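Bd3459 (Bdellovibrio bacteriovorus, PDB 5CEC) acts as a predatory endopeptidase of the penicillin-binding-protein type, probably cleaving peptide links in cell-wall peptidoglycan, and is bound by the ankyrin-repeat immunity protein Bd3460. Local coordinates at residues Asp82-Gly85 with Pro86-Phe90; Thr242-Lys245 with Arg246-Asn249; Ala256-Leu259 with Tyr260-Leu263; Gly264-Glu267 with Ala268-Tyr272. The protein carries 1 engineered substitution. One frame throughout, in Å; residues are numbered along the deposited sequence.

Contact 1: Asp82-Gly85 with Pro86-Phe90; sequences DRLG and PDYRF
The carbonyl oxygen of Gly85 receives the backbone N-H of Tyr88, with 3.1 Å between Gly85 O and Tyr88 N and an N-H...O angle of 162°. This bond closes a type I beta turn running from Gly85 to Tyr88, with Pro86 and Asp87 at its corners. Gly85 is also where the chain abandons helical geometry, and its positive phi of 93° redirects the backbone out of the helix. The turn, with Tyr88 CG anti to the backbone N (chi1 179°), brings the tyrosine ring beneath Leu84. Their CB atoms lie 3.8 Å apart, and the branches of the leucine divide the work. Leu84 CD2 stands over one face of the Tyr88 ring, 4.2 Å from its centroid and almost exactly on the ring normal, a CH-pi contact. Leu84 CD1 reaches instead to Phe90 CZ at 4.1 Å, the two side chains crossing at about a right angle. The aromatic pair completes the cluster: Tyr88 CE2 hangs 3.6 Å above the plane of the Phe90 ring, over its centre. Leu84 and Phe90 also rest on Leu240, while Lys91 makes a cation-pi contact with Tyr88. Asp87, at the second corner, bonds through OD1 to the hydroxyl of Tyr326. The whole is a glycine-terminated helix end followed by a type I turn, joining helix 72-84 to strand 91-98.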
loop_
_atom_site.group_PDB
_atom_site.type_symbol
_atom_site.label_atom_id
_atom_site.label_comp_id
_atom_site.label_asym_id
_atom_site.label_seq_id
_atom_site.Cartn_x
_atom_site.Cartn_y
_atom_site.Cartn_z
ATOM N N ASP A 82 -15.746 12.216 -5.761
ATOM C CA ASP A 82 -16.586 13.403 -6.071
ATOM C C ASP A 82 -16.842 13.545 -7.578
ATOM O O ASP A 82 -17.956 13.870 -7.989
ATOM C CB ASP A 82 -15.941 14.680 -5.513
ATOM C CG ASP A 82 -16.323 14.959 -4.079
ATOM O OD1 ASP A 82 -17.154 14.204 -3.482
ATOM O OD2 ASP A 82 -15.802 15.966 -3.563
ATOM N N ARG A 83 -15.831 13.337 -8.408
ATOM C CA ARG A 83 -15.985 13.560 -9.840
ATOM C C ARG A 83 -16.728 12.415 -10.535
ATOM O O ARG A 83 -17.467 12.653 -11.495
ATOM C CB ARG A 83 -14.628 13.711 -10.507
ATOM C CG ARG A 83 -14.062 15.092 -10.442
ATOM C CD ARG A 83 -14.708 15.983 -11.520
ATOM N NE ARG A 83 -14.355 15.526 -12.874
ATOM C CZ ARG A 83 -13.193 15.739 -13.495
ATOM N NH1 ARG A 83 -12.248 16.503 -12.953
ATOM N NH2 ARG A 83 -12.976 15.200 -14.692
ATOM N N LEU A 84 -16.502 11.186 -10.090
ATOM C CA LEU A 84 -17.043 9.997 -10.766
ATOM C C LEU A 84 -18.140 9.264 -10.034
ATOM O O LEU A 84 -19.030 8.681 -10.670
ATOM C CB LEU A 84 -15.914 9.027 -11.069
ATOM C CG LEU A 84 -14.753 9.577 -11.903
ATOM C CD1 LEU A 84 -13.650 8.540 -11.951
ATOM C CD2 LEU A 84 -15.200 9.980 -13.294
ATOM N N GLY A 85 -18.059 9.258 -8.712
ATOM C CA GLY A 85 -18.946 8.478 -7.860
ATOM C C GLY A 85 -18.327 7.117 -7.543
ATOM O O GLY A 85 -17.677 6.505 -8.384
ATOM N N PRO A 86 -18.561 6.615 -6.320
ATOM C CA PRO A 86 -17.950 5.337 -5.927
ATOM C C PRO A 86 -18.424 4.114 -6.694
ATOM O O PRO A 86 -17.736 3.099 -6.669
ATOM C CB PRO A 86 -18.322 5.206 -4.446
ATOM C CG PRO A 86 -19.585 6.002 -4.317
ATOM C CD PRO A 86 -19.442 7.149 -5.273
ATOM N N ASP A 87 -19.574 4.217 -7.353
ATOM C CA ASP A 87 -20.111 3.118 -8.139
ATOM C C ASP A 87 -19.805 3.248 -9.621
ATOM O O ASP A 87 -20.262 2.433 -10.437
ATOM C CB ASP A 87 -21.605 3.013 -7.886
ATOM C CG ASP A 87 -21.922 2.722 -6.426
ATOM O OD1 ASP A 87 -21.419 1.699 -5.929
ATOM O OD2 ASP A 87 -22.677 3.497 -5.784
ATOM N N TYR A 88 -19.009 4.252 -9.992
ATOM C CA TYR A 88 -18.656 4.465 -11.408
ATOM C C TYR A 88 -17.880 3.244 -11.928
ATOM O O TYR A 88 -17.019 2.712 -11.213
ATOM C CB TYR A 88 -17.767 5.704 -11.542
ATOM C CG TYR A 88 -17.330 5.996 -12.949
ATOM C CD1 TYR A 88 -18.175 6.638 -13.840
ATOM C CD2 TYR A 88 -16.058 5.626 -13.410
ATOM C CE1 TYR A 88 -17.788 6.909 -15.132
ATOM C CE2 TYR A 88 -15.654 5.909 -14.696
ATOM C CZ TYR A 88 -16.529 6.537 -15.566
ATOM O OH TYR A 88 -16.139 6.822 -16.856
ATOM N N ARG A 89 -18.147 2.845 -13.170
ATOM C CA ARG A 89 -17.341 1.842 -13.849
ATOM C C ARG A 89 -16.747 2.401 -15.140
ATOM O O ARG A 89 -17.391 3.165 -15.849
ATOM C CB ARG A 89 -18.191 0.612 -14.144
ATOM C CG ARG A 89 -18.638 -0.126 -12.901
ATOM C CD ARG A 89 -19.708 -1.143 -13.201
ATOM N NE ARG A 89 -20.160 -1.859 -12.023
ATOM C CZ ARG A 89 -19.725 -3.054 -11.630
ATOM N NH1 ARG A 89 -18.713 -3.663 -12.234
ATOM N NH2 ARG A 89 -20.263 -3.612 -10.553
ATOM N N PHE A 90 -15.493 2.028 -15.404
ATOM C CA PHE A 90 -14.814 2.384 -16.622
ATOM C C PHE A 90 -15.298 1.405 -17.675
ATOM O O PHE A 90 -15.094 0.196 -17.547
ATOM C CB PHE A 90 -13.306 2.271 -16.408
ATOM C CG PHE A 90 -12.785 3.315 -15.450
ATOM C CD1 PHE A 90 -12.777 3.106 -14.076
ATOM C CD2 PHE A 90 -12.336 4.537 -15.929
ATOM C CE1 PHE A 90 -12.345 4.098 -13.200
ATOM C CE2 PHE A 90 -11.912 5.541 -15.055
ATOM C CZ PHE A 90 -11.900 5.310 -13.691
#

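Contact 2: Thr242-Lys245 with Arg246-Asn249; sequences TILK and RMNN. With SO4 (sulfate ion), chain D.
Leu244 and Met247 run parallel off one face of the helix, so that Leu244 CD2 meets Met247 CE at 3.7 Å. The methionine chain runs extended until its last torsion, where a bend (chi3 73°) swings the methyl back against the leucine branch. On another face Lys245 and Asn249 cross, with the aliphatic Lys245 CE 3.7 Å from Asn249 OD1. These are i to i+3 and i to i+4 contacts along one helical turn. The second pair is tied more firmly by water and backbone: Lys245 O accepts Asn249 N at 2.9 Å along a rather bent bond, and also a water at 2.8 Å that donates to Asn249 OD1. The lysine ammonium travels on to a salt bridge with Asp338 and to the carbonyls of Ser329 and Met332. The Arg246 chain bends at chi2 (60°), and its guanidinium leads away from residues 242-245 to present one edge to a sulfate, probably from the crystallisation liquor. Arg246 NH1 binds sulfate O2 at 3.0 Å in a nearly straight bond, Arg246 NH2 binds sulfate O3 at 2.9 Å, and Glu152 holds Arg246 NE. Asn248 ND2 bonds to Val331 O and Thr77 OG1, and its side chain touches Lys73, part of a pattern consistent with the SxxK motif of penicillin-binding enzymes. Leu244 and Met247 pack on Thr77 of helix 72-84 and, respectively, on Leu259 and Ala256 of helix 253-262.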
loop_
_atom_site.group_PDB
_atom_site.type_symbol
_atom_site.label_atom_id
_atom_site.label_comp_id
_atom_site.label_asym_id
_atom_site.label_seq_id
_atom_site.Cartn_x
_atom_site.Cartn_y
_atom_site.Cartn_z
ATOM N N THR A 242 -13.886 -0.238 -5.613
ATOM C CA THR A 242 -13.007 -1.408 -5.621
ATOM C C THR A 242 -11.590 -1.043 -6.107
ATOM O O THR A 242 -10.575 -1.504 -5.562
ATOM C CB THR A 242 -13.609 -2.523 -6.471
ATOM O OG1 THR A 242 -14.910 -2.812 -5.968
ATOM C CG2 THR A 242 -12.731 -3.763 -6.520
ATOM N N ILE A 243 -11.541 -0.286 -7.180
ATOM C CA ILE A 243 -10.260 0.199 -7.721
ATOM C C ILE A 243 -9.514 1.012 -6.657
ATOM O O ILE A 243 -8.299 0.854 -6.442
ATOM C CB ILE A 243 -10.480 1.018 -9.014
ATOM C CG1 ILE A 243 -11.049 0.095 -10.105
ATOM C CG2 ILE A 243 -9.166 1.716 -9.453
ATOM C CD1 ILE A 243 -11.541 0.862 -11.311
ATOM N N LEU A 244 -10.257 1.890 -5.989
ATOM C CA LEU A 244 -9.697 2.704 -4.903
ATOM C C LEU A 244 -9.226 1.856 -3.722
ATOM O O LEU A 244 -8.138 2.065 -3.187
ATOM C CB LEU A 244 -10.704 3.760 -4.431
ATOM C CG LEU A 244 -11.039 4.818 -5.475
ATOM C CD1 LEU A 244 -12.265 5.587 -5.047
ATOM C CD2 LEU A 244 -9.906 5.782 -5.747
ATOM N N LYS A 245 -10.038 0.860 -3.352
ATOM C CA LYS A 245 -9.645 -0.065 -2.283
ATOM C C LYS A 245 -8.317 -0.750 -2.626
ATOM O O LYS A 245 -7.413 -0.820 -1.778
ATOM C CB LYS A 245 -10.728 -1.119 -2.051
ATOM C CG LYS A 245 -10.473 -2.069 -0.901
ATOM C CD LYS A 245 -10.789 -1.487 0.445
ATOM C CE LYS A 245 -10.359 -2.438 1.558
ATOM N NZ LYS A 245 -10.749 -1.986 2.920
ATOM N N ARG A 246 -8.208 -1.264 -3.855
ATOM C CA ARG A 246 -6.949 -1.908 -4.275
ATOM C C ARG A 246 -5.791 -0.898 -4.173
ATOM O O ARG A 246 -4.732 -1.199 -3.612
ATOM C CB ARG A 246 -7.075 -2.438 -5.679
ATOM C CG ARG A 246 -5.861 -3.179 -6.188
ATOM C CD ARG A 246 -5.505 -4.392 -5.351
ATOM N NE ARG A 246 -4.613 -5.294 -6.072
ATOM C CZ ARG A 246 -3.927 -6.281 -5.510
ATOM N NH1 ARG A 246 -3.881 -6.454 -4.188
ATOM N NH2 ARG A 246 -3.237 -7.073 -6.294
ATOM N N MET A 247 -6.024 0.313 -4.699
ATOM C CA MET A 247 -4.978 1.350 -4.676
ATOM C C MET A 247 -4.510 1.646 -3.259
ATOM O O MET A 247 -3.304 1.765 -3.001
ATOM C CB MET A 247 -5.529 2.607 -5.318
ATOM C CG MET A 247 -4.569 3.778 -5.265
ATOM S SD MET A 247 -5.287 5.316 -5.911
ATOM C CE MET A 247 -6.403 5.756 -4.616
ATOM N N ASN A 248 -5.468 1.843 -2.359
ATOM C CA ASN A 248 -5.157 2.246 -0.996
ATOM C C ASN A 248 -4.707 1.082 -0.106
ATOM O O ASN A 248 -4.131 1.318 0.953
ATOM C CB ASN A 248 -6.318 3.020 -0.386
ATOM C CG ASN A 248 -6.471 4.381 -1.001
ATOM O OD1 ASN A 248 -5.462 5.014 -1.358
ATOM N ND2 ASN A 248 -7.715 4.835 -1.159
ATOM N N ASN A 249 -4.927 -0.162 -0.547
ATOM C CA ASN A 249 -4.362 -1.314 0.162
ATOM C C ASN A 249 -2.862 -1.423 -0.179
ATOM O O ASN A 249 -2.026 -1.572 0.735
ATOM C CB ASN A 249 -5.035 -2.633 -0.256
ATOM C CG ASN A 249 -6.314 -2.944 0.487
ATOM O OD1 ASN A 249 -6.687 -2.284 1.440
ATOM N ND2 ASN A 249 -7.007 -3.984 0.017
HETATM S S SO4 D . -1.564 -9.511 -3.972
HETATM O O1 SO4 D . -1.208 -10.814 -3.363
HETATM O O2 SO4 D . -2.282 -8.667 -2.984
HETATM O O3 SO4 D . -2.348 -9.660 -5.220
HETATM O O4 SO4 D . -0.294 -8.790 -4.268
HETATM O O HOH W 1 -7.866 0.144 0.833
#

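Contact 3: Ala256-Leu259 with Tyr260-Leu263; sequences ADNL and YWNL
Tyr260 begins the last turn of helix 253-262, its N bonded to Ala256 O at 3.1 Å in the i to i+4 pattern that runs down to a Schellman ending at Gly264. Its ring departs from the preceding turn, and its hydroxyl bonds to that of Thr266. Trp261 follows, with CG anti to the carbonyl carbon (chi1 -63°), which lays the indole back over that turn. One indole face covers Asp257 O, which sits 3.1 Å above the ring plane towards its rim, and Asp257 CB makes a CH-pi contact over the six-membered ring. Asn258 meets the same indole at its edge, OD1 lying 3.7 Å from Trp261 CE3 with amide and ring planes nearly perpendicular; Asn258 ND2 is held by Tyr254 O. Lys163 adds a cation-pi contact to the indole. At Asn262 the amide oxygen OD1 and Asn258 OD1 both lie 2.8 Å from one water, whose protons may have to be shared with other acceptors, and Asn262 OD1 also takes a bond from Arg112. Leu263 closes the walk: its N donates to Leu259 O at 3.0 Å, and its CG lies 3.3 Å from that same oxygen.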
loop_
_atom_site.group_PDB
_atom_site.type_symbol
_atom_site.label_atom_id
_atom_site.label_comp_id
_atom_site.label_asym_id
_atom_site.label_seq_id
_atom_site.Cartn_x
_atom_site.Cartn_y
_atom_site.Cartn_z
ATOM N N ALA A 256 -3.037 5.644 -8.763
ATOM C CA ALA A 256 -3.253 7.005 -8.245
ATOM C C ALA A 256 -2.875 8.046 -9.304
ATOM O O ALA A 256 -3.600 9.040 -9.490
ATOM C CB ALA A 256 -2.435 7.220 -6.985
ATOM N N ASP A 257 -1.723 7.868 -9.937
ATOM C CA ASP A 257 -1.250 8.851 -10.909
ATOM C C ASP A 257 -2.172 8.896 -12.123
ATOM O O ASP A 257 -2.479 9.962 -12.633
ATOM C CB ASP A 257 0.217 8.592 -11.300
ATOM C CG ASP A 257 1.170 8.922 -10.190
ATOM O OD1 ASP A 257 0.928 9.932 -9.487
ATOM O OD2 ASP A 257 2.184 8.221 -10.049
ATOM N N ASN A 258 -2.674 7.735 -12.554
ATOM C CA ASN A 258 -3.566 7.725 -13.678
ATOM C C ASN A 258 -4.935 8.315 -13.373
ATOM O O ASN A 258 -5.500 8.959 -14.229
ATOM C CB ASN A 258 -3.649 6.334 -14.322
ATOM C CG ASN A 258 -2.487 6.102 -15.263
ATOM O OD1 ASN A 258 -2.504 6.607 -16.384
ATOM N ND2 ASN A 258 -1.435 5.444 -14.777
ATOM N N LEU A 259 -5.449 8.085 -12.166
ATOM C CA LEU A 259 -6.691 8.747 -11.785
ATOM C C LEU A 259 -6.496 10.268 -11.840
ATOM O O LEU A 259 -7.345 10.979 -12.352
ATOM C CB LEU A 259 -7.157 8.328 -10.403
ATOM C CG LEU A 259 -7.826 6.961 -10.304
ATOM C CD1 LEU A 259 -7.984 6.553 -8.872
ATOM C CD2 LEU A 259 -9.172 6.926 -11.036
ATOM N N TYR A 260 -5.388 10.760 -11.276
ATOM C CA TYR A 260 -5.120 12.204 -11.213
ATOM C C TYR A 260 -5.008 12.790 -12.599
ATOM O O TYR A 260 -5.586 13.854 -12.880
ATOM C CB TYR A 260 -3.865 12.389 -10.400
ATOM C CG TYR A 260 -3.369 13.764 -10.120
ATOM C CD1 TYR A 260 -2.447 14.376 -10.964
ATOM C CD2 TYR A 260 -3.752 14.437 -8.975
ATOM C CE1 TYR A 260 -1.917 15.616 -10.670
ATOM C CE2 TYR A 260 -3.244 15.703 -8.683
ATOM C CZ TYR A 260 -2.334 16.282 -9.526
ATOM O OH TYR A 260 -1.830 17.501 -9.180
ATOM N N TRP A 261 -4.316 12.112 -13.508
ATOM C CA TRP A 261 -4.229 12.593 -14.878
ATOM C C TRP A 261 -5.564 12.509 -15.603
ATOM O O TRP A 261 -5.957 13.440 -16.315
ATOM C CB TRP A 261 -3.169 11.826 -15.658
ATOM C CG TRP A 261 -1.789 11.994 -15.128
ATOM C CD1 TRP A 261 -1.243 13.095 -14.525
ATOM C CD2 TRP A 261 -0.752 11.005 -15.154
ATOM N NE1 TRP A 261 0.076 12.858 -14.201
ATOM C CE2 TRP A 261 0.385 11.569 -14.544
ATOM C CE3 TRP A 261 -0.675 9.687 -15.619
ATOM C CZ2 TRP A 261 1.578 10.865 -14.415
ATOM C CZ3 TRP A 261 0.521 8.984 -15.447
ATOM C CH2 TRP A 261 1.621 9.585 -14.867
ATOM N N ASN A 262 -6.289 11.416 -15.395
ATOM C CA ASN A 262 -7.619 11.272 -15.993
ATOM C C ASN A 262 -8.548 12.432 -15.651
ATOM O O ASN A 262 -9.341 12.816 -16.483
ATOM C CB ASN A 262 -8.325 9.993 -15.513
ATOM C CG ASN A 262 -7.798 8.716 -16.139
ATOM O OD1 ASN A 262 -6.922 8.722 -17.016
ATOM N ND2 ASN A 262 -8.366 7.613 -15.694
ATOM N N LEU A 263 -8.494 12.895 -14.414
ATOM C CA LEU A 263 -9.372 13.941 -13.935
ATOM C C LEU A 263 -8.889 15.357 -14.312
ATOM O O LEU A 263 -9.573 16.338 -14.010
ATOM C CB LEU A 263 -9.578 13.796 -12.432
ATOM C CG LEU A 263 -10.219 12.478 -11.985
ATOM C CD1 LEU A 263 -10.189 12.298 -10.475
ATOM C CD2 LEU A 263 -11.666 12.419 -12.445
HETATM O O HOH W 2 -4.115 8.749 -17.301
#

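Contact 4: Gly264-Glu267 with Ala268-Tyr272; sequences GGTE and AFNAY
A Schellman motif with its positive-phi glycine ends one helix at Gly264, and the chain soon enters helix 265-277, so this contact is a tight helix-to-helix joint followed by helical turns. Gly264 has a phi of 118°, and Gly265 is also positive in phi; two successive glycines make the sharp change of direction possible. Because Gly264 carries no side chain, Ala268 CB can settle 3.6 Å from Gly264 CA, sealing the joint. Phe269 N bonds to Gly265 O at 2.8 Å. Asn270 N then donates to Thr266 O at 2.9 Å in an almost straight bond, and Ala271 N follows to Glu267 O at a longer 3.3 Å. Phe269 has CG anti to its backbone nitrogen (chi1 176°), which turns the ring from the joint towards the interior, where it stacks with Phe286. Tyr272, further along the helix, stacks on Trp79, which Phe269 meets edge-to-face, and the tyrosine hydroxyl bonds to Asp82. Helix 265-277 is thereby packed against helix 72-84. Thr266 divides its two branches: OG1 is held by the hydroxyl of Tyr260, while the methyl CG2 lies beside the Asn270 amide, 3.8 Å from Asn270 ND2. The same amide is drawn close to the backbone, Asn270 CG coming within 3.3 Å of Thr266 O.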
loop_
_atom_site.group_PDB
_atom_site.type_symbol
_atom_site.label_atom_id
_atom_site.label_comp_id
_atom_site.label_asym_id
_atom_site.label_seq_id
_atom_site.Cartn_x
_atom_site.Cartn_y
_atom_site.Cartn_z
ATOM N N GLY A 264 -7.755 15.445 -15.020
ATOM C CA GLY A 264 -7.260 16.716 -15.583
ATOM C C GLY A 264 -5.917 17.196 -15.063
ATOM O O GLY A 264 -5.451 18.287 -15.421
ATOM N N GLY A 265 -5.280 16.402 -14.205
ATOM C CA GLY A 265 -3.962 16.741 -13.708
ATOM C C GLY A 265 -3.971 17.937 -12.764
ATOM O O GLY A 265 -5.007 18.311 -12.170
ATOM N N THR A 266 -2.805 18.554 -12.628
ATOM C CA THR A 266 -2.599 19.566 -11.594
ATOM C C THR A 266 -3.468 20.796 -11.767
ATOM O O THR A 266 -4.011 21.299 -10.783
ATOM C CB THR A 266 -1.117 19.938 -11.517
ATOM O OG1 THR A 266 -0.374 18.750 -11.181
ATOM C CG2 THR A 266 -0.849 21.038 -10.458
ATOM N N GLU A 267 -3.621 21.298 -12.993
ATOM C CA GLU A 267 -4.481 22.471 -13.163
ATOM C C GLU A 267 -5.894 22.173 -12.706
ATOM O O GLU A 267 -6.520 23.002 -12.052
ATOM C CB GLU A 267 -4.466 22.948 -14.611
ATOM C CG GLU A 267 -3.134 23.564 -15.003
ATOM C CD GLU A 267 -3.146 24.217 -16.382
ATOM O OE1 GLU A 267 -4.213 24.292 -17.037
ATOM O OE2 GLU A 267 -2.069 24.682 -16.809
ATOM N N ALA A 268 -6.406 20.994 -13.037
ATOM C CA ALA A 268 -7.766 20.624 -12.652
ATOM C C ALA A 268 -7.886 20.362 -11.149
ATOM O O ALA A 268 -8.876 20.737 -10.514
ATOM C CB ALA A 268 -8.232 19.413 -13.442
ATOM N N PHE A 269 -6.875 19.729 -10.577
ATOM C CA PHE A 269 -6.866 19.498 -9.148
ATOM C C PHE A 269 -6.891 20.814 -8.358
ATOM O O PHE A 269 -7.648 20.975 -7.371
ATOM C CB PHE A 269 -5.632 18.703 -8.706
ATOM C CG PHE A 269 -5.567 18.532 -7.235
ATOM C CD1 PHE A 269 -6.440 17.653 -6.598
ATOM C CD2 PHE A 269 -4.743 19.348 -6.468
ATOM C CE1 PHE A 269 -6.439 17.532 -5.214
ATOM C CE2 PHE A 269 -4.732 19.231 -5.097
ATOM C CZ PHE A 269 -5.588 18.340 -4.461
ATOM N N ASN A 270 -6.041 21.750 -8.761
ATOM C CA ASN A 270 -6.024 23.049 -8.078
ATOM C C ASN A 270 -7.392 23.710 -8.102
ATOM O O ASN A 270 -7.837 24.268 -7.082
ATOM C CB ASN A 270 -4.968 23.977 -8.676
ATOM C CG ASN A 270 -3.563 23.537 -8.350
ATOM O OD1 ASN A 270 -3.346 22.710 -7.475
ATOM N ND2 ASN A 270 -2.598 24.083 -9.071
ATOM N N ALA A 271 -8.075 23.657 -9.239
ATOM C CA ALA A 271 -9.430 24.248 -9.326
ATOM C C ALA A 271 -10.434 23.495 -8.439
ATOM O O ALA A 271 -11.256 24.104 -7.759
ATOM C CB ALA A 271 -9.900 24.268 -10.779
ATOM N N TYR A 272 -10.347 22.165 -8.468
ATOM C CA TYR A 272 -11.233 21.344 -7.653
ATOM C C TYR A 272 -11.101 21.666 -6.168
ATOM O O TYR A 272 -12.093 21.891 -5.478
ATOM C CB TYR A 272 -10.966 19.837 -7.862
ATOM C CG TYR A 272 -11.595 18.965 -6.798
ATOM C CD1 TYR A 272 -12.956 18.692 -6.795
ATOM C CD2 TYR A 272 -10.838 18.416 -5.755
ATOM C CE1 TYR A 272 -13.540 17.934 -5.781
ATOM C CE2 TYR A 272 -11.427 17.667 -4.751
ATOM C CZ TYR A 272 -12.771 17.418 -4.761
ATOM O OH TYR A 272 -13.322 16.655 -3.769
#

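How the contacts relate
Contacts 2 and 3 are buried, contact 1 is partly buried and contact 4 lies at the surface, about 22 Å from contact 2 between centres. All four gather round helix 72-84, whose end is contact 1 itself. Helices 240-250 and 253-262 meet through apolar side chains, Leu244 CD2 touching Leu259 CD1 at 3.7 Å, and Phe90 joins that packing. Contacts 3 and 4 share one joint, where Tyr260 O probably accepts Gly265 N. The chemistry changes with place: glycines turn the chain at the helix ends of contacts 1 and 4, whereas in contacts 2 and 3 a water bridges polar atoms of successive helical turns.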